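Local coordinates for protein 4-hydroxythreonine-4-phosphate dehydrogenase (Legionella pneumophila subsp. pneumophila, PDB 6XMY) that probably catalyses the NAD(P)-dependent, metal-assisted oxidation of 4-(phosphooxy)-L-threonine on the route to pyridoxine 5'-phosphate, at residues L155-K161 and V274-G279; P203-G209 and I240-L246; R49-L53 and A306-K310. All coordinates share one frame; numbering follows the deposited sequence.

Contact 1: L155-K161 and V274-G279; sequences LACSQMK and VLKYAG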
loop_
_atom_site.group_PDB
_atom_site.type_symbol
_atom_site.label_atom_id
_atom_site.label_comp_id
_atom_site.label_asym_id
_atom_site.label_seq_id
_atom_site.Cartn_x
_atom_site.Cartn_y
_atom_site.Cartn_z
ATOM N N LEU A 155 0.888 -6.730 2.079
ATOM C CA LEU A 155 -0.537 -6.623 2.353
ATOM C C LEU A 155 -0.849 -7.318 3.672
ATOM O O LEU A 155 -0.274 -8.368 3.994
ATOM C CB LEU A 155 -1.379 -7.183 1.199
ATOM C CG LEU A 155 -1.703 -6.147 0.103
ATOM C CD1 LEU A 155 -0.454 -5.726 -0.676
ATOM C CD2 LEU A 155 -2.786 -6.647 -0.847
ATOM N N ALA A 156 -1.747 -6.718 4.444
ATOM C CA ALA A 156 -1.998 -7.170 5.802
ATOM C C ALA A 156 -3.486 -7.149 6.092
ATOM O O ALA A 156 -4.169 -6.162 5.804
ATOM C CB ALA A 156 -1.264 -6.276 6.810
ATOM N N CYS A 157 -3.974 -8.241 6.665
ATOM C CA CYS A 157 -5.327 -8.335 7.190
ATOM C C CYS A 157 -5.270 -9.250 8.407
ATOM O O CYS A 157 -4.212 -9.785 8.746
ATOM C CB CYS A 157 -6.301 -8.846 6.123
ATOM S SG CYS A 157 -5.867 -10.483 5.448
ATOM N N SER A 158 -6.413 -9.432 9.072
ATOM C CA SER A 158 -6.417 -10.276 10.264
ATOM C C SER A 158 -6.033 -11.720 9.944
ATOM O O SER A 158 -5.474 -12.414 10.801
ATOM C CB SER A 158 -7.773 -10.218 10.965
ATOM O OG SER A 158 -8.746 -10.915 10.219
ATOM N N GLN A 159 -6.306 -12.185 8.718
ATOM C CA GLN A 159 -6.028 -13.578 8.375
ATOM C C GLN A 159 -4.541 -13.812 8.147
ATOM O O GLN A 159 -4.015 -14.880 8.492
ATOM C CB GLN A 159 -6.813 -13.986 7.125
ATOM C CG GLN A 159 -8.323 -14.074 7.301
ATOM C CD GLN A 159 -9.039 -12.748 7.077
ATOM O OE1 GLN A 159 -8.408 -11.695 6.952
ATOM N NE2 GLN A 159 -10.367 -12.798 7.024
ATOM N N MET A 160 -3.849 -12.840 7.560
ATOM C CA MET A 160 -2.485 -13.098 7.123
ATOM C C MET A 160 -1.812 -11.797 6.719
ATOM O O MET A 160 -2.464 -10.784 6.447
ATOM C CB MET A 160 -2.462 -14.073 5.938
ATOM C CG MET A 160 -3.181 -13.533 4.705
ATOM S SD MET A 160 -3.249 -14.692 3.330
ATOM C CE MET A 160 -4.370 -15.938 3.992
ATOM N N LYS A 161 -0.492 -11.852 6.674
ATOM C CA LYS A 161 0.332 -10.826 6.061
ATOM C C LYS A 161 1.092 -11.487 4.923
ATOM O O LYS A 161 1.615 -12.593 5.085
ATOM C CB LYS A 161 1.330 -10.257 7.079
ATOM C CG LYS A 161 0.687 -9.491 8.231
ATOM C CD LYS A 161 1.756 -8.969 9.170
ATOM C CE LYS A 161 1.173 -8.094 10.274
ATOM N NZ LYS A 161 0.198 -8.831 11.136
ATOM N N VAL A 274 -4.860 -14.953 -2.957
ATOM C CA VAL A 274 -5.362 -15.563 -1.724
ATOM C C VAL A 274 -5.664 -14.493 -0.685
ATOM O O VAL A 274 -6.701 -14.529 -0.014
ATOM C CB VAL A 274 -4.374 -16.615 -1.178
ATOM C CG1 VAL A 274 -4.685 -16.923 0.292
ATOM C CG2 VAL A 274 -4.424 -17.899 -1.995
ATOM N N LEU A 275 -4.751 -13.534 -0.516
ATOM C CA LEU A 275 -4.956 -12.521 0.512
ATOM C C LEU A 275 -6.222 -11.718 0.245
ATOM O O LEU A 275 -7.032 -11.497 1.152
ATOM C CB LEU A 275 -3.730 -11.613 0.640
ATOM C CG LEU A 275 -3.824 -10.573 1.769
ATOM C CD1 LEU A 275 -2.487 -10.372 2.453
ATOM C CD2 LEU A 275 -4.394 -9.237 1.265
ATOM N N LYS A 276 -6.430 -11.303 -1.010
ATOM C CA LYS A 276 -7.619 -10.518 -1.314
ATOM C C LYS A 276 -8.879 -11.365 -1.259
ATOM O O LYS A 276 -9.941 -10.865 -0.875
ATOM C CB LYS A 276 -7.466 -9.806 -2.657
ATOM C CG LYS A 276 -6.379 -8.730 -2.625
ATOM C CD LYS A 276 -6.382 -7.868 -3.873
ATOM C CE LYS A 276 -5.202 -6.932 -3.890
ATOM N NZ LYS A 276 -5.318 -5.962 -5.023
ATOM N N TYR A 277 -8.779 -12.650 -1.607
ATOM C CA TYR A 277 -9.935 -13.522 -1.456
ATOM C C TYR A 277 -10.360 -13.594 0.005
ATOM O O TYR A 277 -11.556 -13.545 0.323
ATOM C CB TYR A 277 -9.597 -14.912 -1.994
ATOM C CG TYR A 277 -10.767 -15.860 -2.000
ATOM C CD1 TYR A 277 -11.700 -15.836 -3.034
ATOM C CD2 TYR A 277 -10.951 -16.775 -0.969
ATOM C CE1 TYR A 277 -12.776 -16.705 -3.047
ATOM C CE2 TYR A 277 -12.015 -17.652 -0.979
ATOM C CZ TYR A 277 -12.931 -17.608 -2.015
ATOM O OH TYR A 277 -14.000 -18.478 -2.030
ATOM N N ALA A 278 -9.386 -13.681 0.911
ATOM C CA ALA A 278 -9.683 -13.775 2.336
ATOM C C ALA A 278 -10.115 -12.439 2.936
ATOM O O ALA A 278 -10.981 -12.415 3.819
ATOM C CB ALA A 278 -8.465 -14.306 3.087
ATOM N N GLY A 279 -9.530 -11.323 2.495
ATOM C CA GLY A 279 -9.724 -10.080 3.225
ATOM C C GLY A 279 -9.803 -8.793 2.430
ATOM O O GLY A 279 -9.433 -7.739 2.948
#
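Leu-275 pushes both of its methyl groups from the helix against Leu-155, CD1 and CD2 each lying 3.6 Å from Leu-155 CB. Its CG stands opposite its own backbone N (chi1 -176°), which carries the fork clear of the helix surface and brings CD1 to within 3.4 Å of Leu-155 O. Leu-155 meets the fork at a slant; two branched side chains can mesh in this way. Met-160 runs past Leu-275 in the opposite direction, with Met-160 CG 3.9 Å from Leu-275 CD1 and SD close to the helix backbone at Leu-275 CA. A bend at the thioether (chi3 69°) then swings Met-160 CE across Val-274 at roughly a right angle, 3.8 Å from Val-274 CG1 in one of that valine's two modelled conformers, a reach for which an unbranched, flexible chain is well suited. The layer so formed lies under a beta-hairpin: strands 152-156 and 161-164 are antiparallel neighbours, and their tight turn is closed by Cys-157 N bonding to Met-160 O, with a weaker return bond. Beneath the turn, Cys-157 SG packs 4.2 Å from Leu-275 CG. Gly-279 suits its place because it has no CB to press on Cys-157 SG and Gln-159 OE1. Gln-159 NE2 is 3.3 Å from Ala-278 O, but at too poor an angle for a hydrogen bond. Lys-276 turns its CB away from the hairpin, but its end comes back nearer, and NZ bonds to Asp-298 O; this lysine is predicted to bind substrate, and its side chain lies about 5 Å from the bound NAD and from the zinc ion at their nearest atoms.

Contact 2: P203-G209 and I240-L246; sequences PKINVAG and IDVLGPL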
loop_
_atom_site.group_PDB
_atom_site.type_symbol
_atom_site.label_atom_id
_atom_site.label_comp_id
_atom_site.label_asym_id
_atom_site.label_seq_id
_atom_site.Cartn_x
_atom_site.Cartn_y
_atom_site.Cartn_z
ATOM N N PRO A 203 9.752 -12.947 14.879
ATOM C CA PRO A 203 8.859 -13.292 13.766
ATOM C C PRO A 203 9.196 -14.623 13.114
ATOM O O PRO A 203 10.361 -14.963 12.902
ATOM C CB PRO A 203 9.067 -12.133 12.783
ATOM C CG PRO A 203 9.578 -11.012 13.621
ATOM C CD PRO A 203 10.415 -11.649 14.675
ATOM N N LYS A 204 8.152 -15.387 12.807
ATOM C CA LYS A 204 8.266 -16.585 11.986
ATOM C C LYS A 204 7.737 -16.257 10.599
ATOM O O LYS A 204 6.622 -15.742 10.458
ATOM C CB LYS A 204 7.473 -17.743 12.589
ATOM C CG LYS A 204 7.984 -18.166 13.949
ATOM C CD LYS A 204 7.281 -19.407 14.473
ATOM C CE LYS A 204 7.830 -19.791 15.841
ATOM N NZ LYS A 204 7.769 -18.644 16.796
ATOM N N ILE A 205 8.544 -16.531 9.580
ATOM C CA ILE A 205 8.249 -16.115 8.212
ATOM C C ILE A 205 8.265 -17.342 7.303
ATOM O O ILE A 205 9.282 -18.036 7.210
ATOM C CB ILE A 205 9.246 -15.042 7.740
ATOM C CG1 ILE A 205 9.140 -13.785 8.624
ATOM C CG2 ILE A 205 9.035 -14.716 6.276
ATOM C CD1 ILE A 205 10.270 -12.798 8.408
ATOM N N ASN A 206 7.148 -17.597 6.617
ATOM C CA ASN A 206 7.034 -18.736 5.708
ATOM C C ASN A 206 7.176 -18.241 4.273
ATOM O O ASN A 206 6.515 -17.273 3.887
ATOM C CB ASN A 206 5.685 -19.435 5.892
ATOM C CG ASN A 206 5.624 -20.255 7.163
ATOM O OD1 ASN A 206 6.535 -20.197 7.986
ATOM N ND2 ASN A 206 4.552 -21.010 7.340
ATOM N N VAL A 207 8.051 -18.885 3.498
ATOM C CA VAL A 207 8.501 -18.370 2.205
ATOM C C VAL A 207 8.120 -19.339 1.092
ATOM O O VAL A 207 8.489 -20.519 1.133
ATOM C CB VAL A 207 10.020 -18.115 2.203
ATOM C CG1 VAL A 207 10.446 -17.489 0.887
ATOM C CG2 VAL A 207 10.422 -17.242 3.383
ATOM N N ALA A 208 7.437 -18.826 0.074
ATOM C CA ALA A 208 7.070 -19.644 -1.078
ATOM C C ALA A 208 8.279 -19.899 -1.970
ATOM O O ALA A 208 9.204 -19.085 -2.060
ATOM C CB ALA A 208 6.006 -18.929 -1.918
ATOM N N GLY A 209 8.262 -21.043 -2.650
ATOM C CA GLY A 209 9.136 -21.221 -3.783
ATOM C C GLY A 209 8.696 -20.354 -4.955
ATOM O O GLY A 209 7.656 -19.690 -4.930
ATOM N N ILE A 240 17.115 -15.059 11.492
ATOM C CA ILE A 240 15.772 -14.745 11.023
ATOM C C ILE A 240 15.060 -16.061 10.733
ATOM O O ILE A 240 15.542 -16.878 9.941
ATOM C CB ILE A 240 15.823 -13.815 9.804
ATOM C CG1 ILE A 240 16.427 -12.460 10.209
ATOM C CG2 ILE A 240 14.430 -13.617 9.228
ATOM C CD1 ILE A 240 16.748 -11.547 9.038
ATOM N N ASP A 241 13.931 -16.280 11.409
ATOM C CA ASP A 241 13.283 -17.593 11.480
ATOM C C ASP A 241 12.390 -17.801 10.257
ATOM O O ASP A 241 11.169 -17.641 10.303
ATOM C CB ASP A 241 12.504 -17.693 12.786
ATOM C CG ASP A 241 12.088 -19.105 13.130
ATOM O OD1 ASP A 241 12.410 -20.046 12.378
ATOM O OD2 ASP A 241 11.433 -19.265 14.179
ATOM N N VAL A 242 13.021 -18.190 9.142
ATOM C CA VAL A 242 12.327 -18.478 7.889
ATOM C C VAL A 242 12.122 -19.979 7.732
ATOM O O VAL A 242 12.935 -20.803 8.166
ATOM C CB VAL A 242 13.071 -17.915 6.656
ATOM C CG1 VAL A 242 12.917 -16.387 6.571
ATOM C CG2 VAL A 242 14.543 -18.335 6.675
ATOM N N LEU A 243 11.031 -20.333 7.062
ATOM C CA LEU A 243 10.736 -21.700 6.665
ATOM C C LEU A 243 10.399 -21.685 5.184
ATOM O O LEU A 243 9.544 -20.909 4.751
ATOM C CB LEU A 243 9.530 -22.236 7.448
ATOM C CG LEU A 243 8.939 -23.540 6.912
ATOM C CD1 LEU A 243 9.902 -24.699 7.116
ATOM C CD2 LEU A 243 7.582 -23.837 7.535
ATOM N N GLY A 244 11.043 -22.551 4.415
ATOM C CA GLY A 244 10.757 -22.629 3.003
ATOM C C GLY A 244 11.916 -23.240 2.246
ATOM O O GLY A 244 12.924 -23.629 2.833
ATOM N N PRO A 245 11.806 -23.323 0.914
ATOM C CA PRO A 245 10.663 -22.842 0.127
ATOM C C PRO A 245 9.458 -23.781 0.204
ATOM O O PRO A 245 9.614 -25.002 0.176
ATOM C CB PRO A 245 11.212 -22.826 -1.299
ATOM C CG PRO A 245 12.240 -23.928 -1.294
ATOM C CD PRO A 245 12.897 -23.824 0.060
ATOM N N LEU A 246 8.276 -23.207 0.300
ATOM C CA LEU A 246 7.026 -23.939 0.408
ATOM C C LEU A 246 6.222 -23.846 -0.887
ATOM O O LEU A 246 6.324 -22.865 -1.629
ATOM C CB LEU A 246 6.182 -23.347 1.542
ATOM C CG LEU A 246 6.827 -23.407 2.925
ATOM C CD1 LEU A 246 5.981 -22.628 3.923
ATOM C CD2 LEU A 246 6.995 -24.850 3.356
HETATM O O HOH W 1 12.929 -14.202 13.164
HETATM O O HOH W 2 10.852 -17.428 15.863
#
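The side-chain amide of Asn-206 sits against the shallow notch between Leu-243 and Leu-246, two leucines of the neighbouring strand, while its ND2 makes a weak hydrogen bond to Asn-258 O. Leu-246 CD1 comes to 3.8 Å from Asn-206 CB, crossing it at a slant, whereas Leu-243 lies alongside and points the same way, its CB 3.7 Å from Asn-206 OD1. Through the sheet, on the face of Ile-205 and Val-207, the bump is Val-242 CG1: it is 4.1 Å from both Ile-205 CB and Val-207 CG2. With CG1 beside its own backbone N (chi1 -74°), Val-242 leans toward that pair, and beta-branched residues suit a surface built of such short, broad ridges. Helices 180-197 and 223-237 pack on this face. Strands 204-208 and 241-246 run parallel and, with helix 223-237 between them in sequence, make a beta-alpha-beta unit of the alpha/beta fold; 241-246 is an outermost strand within this chain. From Ile-205/Val-242 to Asn-206/Leu-243 the pairing is regular; then a beta bulge inserts one residue, so that Val-207 O receives Leu-246 N at 2.8 Å. Gly-244 accepts the unusual backbone angles there (phi 158°), and a cis peptide leads into Pro-245. The proline ring then fits over the bare backbone of Gly-209, Pro-245 CB lying 3.6 Å from Gly-209 CA. At the other end the exposed side chains of Lys-204 and Asp-241 extend side by side, and a water bonds firmly to Asp-241 OD2. A second water joins Pro-203 O to Asp-241 N.

Contact 3: R49-L53 and A306-K310; sequences RASEL and AGKNK. With EDO (1,2-ethanediol), chain E.
Asn-309 holds a left-handed backbone conformation (phi 60°) and from it donates a hydrogen bond of 3.0 Å, ND2 to Leu-53 O, just past the end of helix 43-52. The same amide crosses the leucine obliquely, OD1 only 3.4 Å from Leu-53 CD2. The bond comes in well to the side of the carbonyl (C=O...N 118°) but keeps nearly to the plane of the amide. Asparagine is at home here, since it tolerates such a backbone and its short side chain can still reach the carbonyl. Leu-53 supplies the apolar centre, its CD2 resting 3.5 Å from Gly-307 C. Glycine fits that spot: its phi is positive, Glu-52 CD and Arg-49 CD both come close to its CA, and it has no CB to clash with Glu-52 OE2. The segment 306-310 belongs to the long connection from strand 294-297 to helix 314-328, which also supplies NAD-binding residues such as Ala-302, Glu-304 and Asn-312, and helix 43-52 packs against its 306-310 portion. Two waters complete the join. One donates to Glu-52 OE2 and Ala-306 O and takes a weak bond from Lys-308 NZ; the other bridges Glu-52 O and Gly-307 O. Arg-49, folded back by bends at chi2 and chi3, forms a salt bridge with Asp-25 through NH1, and Asp-25 also accepts a bond from Gly-307 N, tying helix and loop to a third element. An ethanediol, probably from the crystallisation liquor, lies at the guanidinium edge: Arg-49 NH2 reaches its O1 at 2.8 Å, nearly straight (167°), and Arg-49 NE bonds to its O2. Ser-88 OG bonds both the ethanediol and Glu-52 OE1; the approach of O2 to that OE1 is too short to be trusted.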
loop_
_atom_site.group_PDB
_atom_site.type_symbol
_atom_site.label_atom_id
_atom_site.label_comp_id
_atom_site.label_asym_id
_atom_site.label_seq_id
_atom_site.Cartn_x
_atom_site.Cartn_y
_atom_site.Cartn_z
ATOM N N ARG A 49 -17.754 15.875 -6.464
ATOM C CA ARG A 49 -17.992 14.455 -6.231
ATOM C C ARG A 49 -18.948 14.248 -5.060
ATOM O O ARG A 49 -19.834 13.389 -5.124
ATOM C CB ARG A 49 -16.659 13.731 -6.028
ATOM C CG ARG A 49 -16.745 12.195 -5.965
ATOM C CD ARG A 49 -17.198 11.561 -7.301
ATOM N NE ARG A 49 -16.382 11.986 -8.437
ATOM C CZ ARG A 49 -15.226 11.433 -8.801
ATOM N NH1 ARG A 49 -14.716 10.411 -8.109
ATOM N NH2 ARG A 49 -14.567 11.916 -9.856
ATOM N N ALA A 50 -18.818 15.061 -4.002
ATOM C CA ALA A 50 -19.760 14.984 -2.887
ATOM C C ALA A 50 -21.181 15.282 -3.355
ATOM O O ALA A 50 -22.140 14.604 -2.959
ATOM C CB ALA A 50 -19.329 15.948 -1.774
ATOM N N SER A 51 -21.337 16.299 -4.199
ATOM C CA SER A 51 -22.654 16.598 -4.750
ATOM C C SER A 51 -23.188 15.433 -5.574
ATOM O O SER A 51 -24.368 15.080 -5.465
ATOM C CB SER A 51 -22.593 17.869 -5.592
ATOM O OG SER A 51 -22.377 19.002 -4.770
ATOM N N GLU A 52 -22.338 14.827 -6.408
ATOM C CA GLU A 52 -22.784 13.696 -7.215
ATOM C C GLU A 52 -23.231 12.537 -6.332
ATOM O O GLU A 52 -24.174 11.810 -6.683
ATOM C CB GLU A 52 -21.661 13.257 -8.156
ATOM C CG GLU A 52 -22.090 12.158 -9.127
ATOM C CD GLU A 52 -20.981 11.704 -10.071
ATOM O OE1 GLU A 52 -19.828 12.150 -9.916
ATOM O OE2 GLU A 52 -21.271 10.895 -10.973
ATOM N N LEU A 53 -22.580 12.364 -5.181
ATOM C CA LEU A 53 -22.905 11.315 -4.225
ATOM C C LEU A 53 -24.019 11.708 -3.267
ATOM O O LEU A 53 -24.362 10.911 -2.389
ATOM C CB LEU A 53 -21.659 10.928 -3.422
ATOM C CG LEU A 53 -20.527 10.291 -4.225
ATOM C CD1 LEU A 53 -19.282 10.188 -3.378
ATOM C CD2 LEU A 53 -20.944 8.905 -4.730
ATOM N N ALA A 306 -17.029 5.073 -9.772
ATOM C CA ALA A 306 -16.827 6.443 -9.316
ATOM C C ALA A 306 -18.127 7.239 -9.401
ATOM O O ALA A 306 -18.814 7.233 -10.431
ATOM C CB ALA A 306 -15.718 7.106 -10.134
ATOM N N GLY A 307 -18.472 7.906 -8.299
ATOM C CA GLY A 307 -19.675 8.706 -8.216
ATOM C C GLY A 307 -20.962 7.929 -8.047
ATOM O O GLY A 307 -22.036 8.531 -8.125
ATOM N N LYS A 308 -20.895 6.617 -7.800
ATOM C CA LYS A 308 -22.090 5.775 -7.825
ATOM C C LYS A 308 -22.555 5.304 -6.456
ATOM O O LYS A 308 -23.587 4.632 -6.377
ATOM C CB LYS A 308 -21.860 4.533 -8.702
ATOM C CG LYS A 308 -21.411 4.833 -10.113
ATOM C CD LYS A 308 -22.502 5.500 -10.910
ATOM C CE LYS A 308 -22.103 5.609 -12.371
ATOM N NZ LYS A 308 -22.974 6.568 -13.104
ATOM N N ASN A 309 -21.804 5.585 -5.390
ATOM C CA ASN A 309 -22.148 5.113 -4.045
ATOM C C ASN A 309 -22.212 3.590 -3.961
ATOM O O ASN A 309 -23.088 3.030 -3.300
ATOM C CB ASN A 309 -23.444 5.740 -3.527
ATOM C CG ASN A 309 -23.204 7.021 -2.777
ATOM O OD1 ASN A 309 -22.217 7.154 -2.050
ATOM N ND2 ASN A 309 -24.102 7.980 -2.953
ATOM N N LYS A 310 -21.276 2.909 -4.619
ATOM C CA LYS A 310 -21.245 1.449 -4.597
ATOM C C LYS A 310 -19.997 0.870 -3.954
ATOM O O LYS A 310 -20.057 -0.229 -3.397
ATOM C CB LYS A 310 -21.379 0.872 -6.015
ATOM C CG LYS A 310 -22.790 0.948 -6.576
ATOM C CD LYS A 310 -23.789 0.354 -5.587
ATOM C CE LYS A 310 -25.083 -0.070 -6.261
ATOM N NZ LYS A 310 -25.795 1.071 -6.894
HETATM C C1 EDO E . -16.547 15.227 -10.396
HETATM O O1 EDO E . -15.915 14.104 -11.013
HETATM C C2 EDO E . -18.036 14.945 -10.295
HETATM O O2 EDO E . -18.206 13.823 -9.429
HETATM O O HOH W 3 -20.908 8.539 -11.859
HETATM O O HOH W 4 -24.485 8.719 -6.845
#

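How the contacts relate
Along the chain the first half of contact 3 comes earliest, then that of contact 1, both halves of contact 2, and the second halves of contacts 1 and 3, so each later pair closes within the span of the one before. In space they spread across the molecule: contacts 1 and 2 have centres about 17 Å apart, contacts 1 and 3 about 28 Å, and contacts 2 and 3, on opposite sides of the chain's centre, about 44 Å. Strands 152-156, 161-164, 262-265, 204-208 and 241-246 are successive neighbours linking contacts 1 and 2. Contact 1 lies nearest the bound NAD and zinc, whereas contact 3 joins helix 43-52 to the connection that also carries NAD-binding residues.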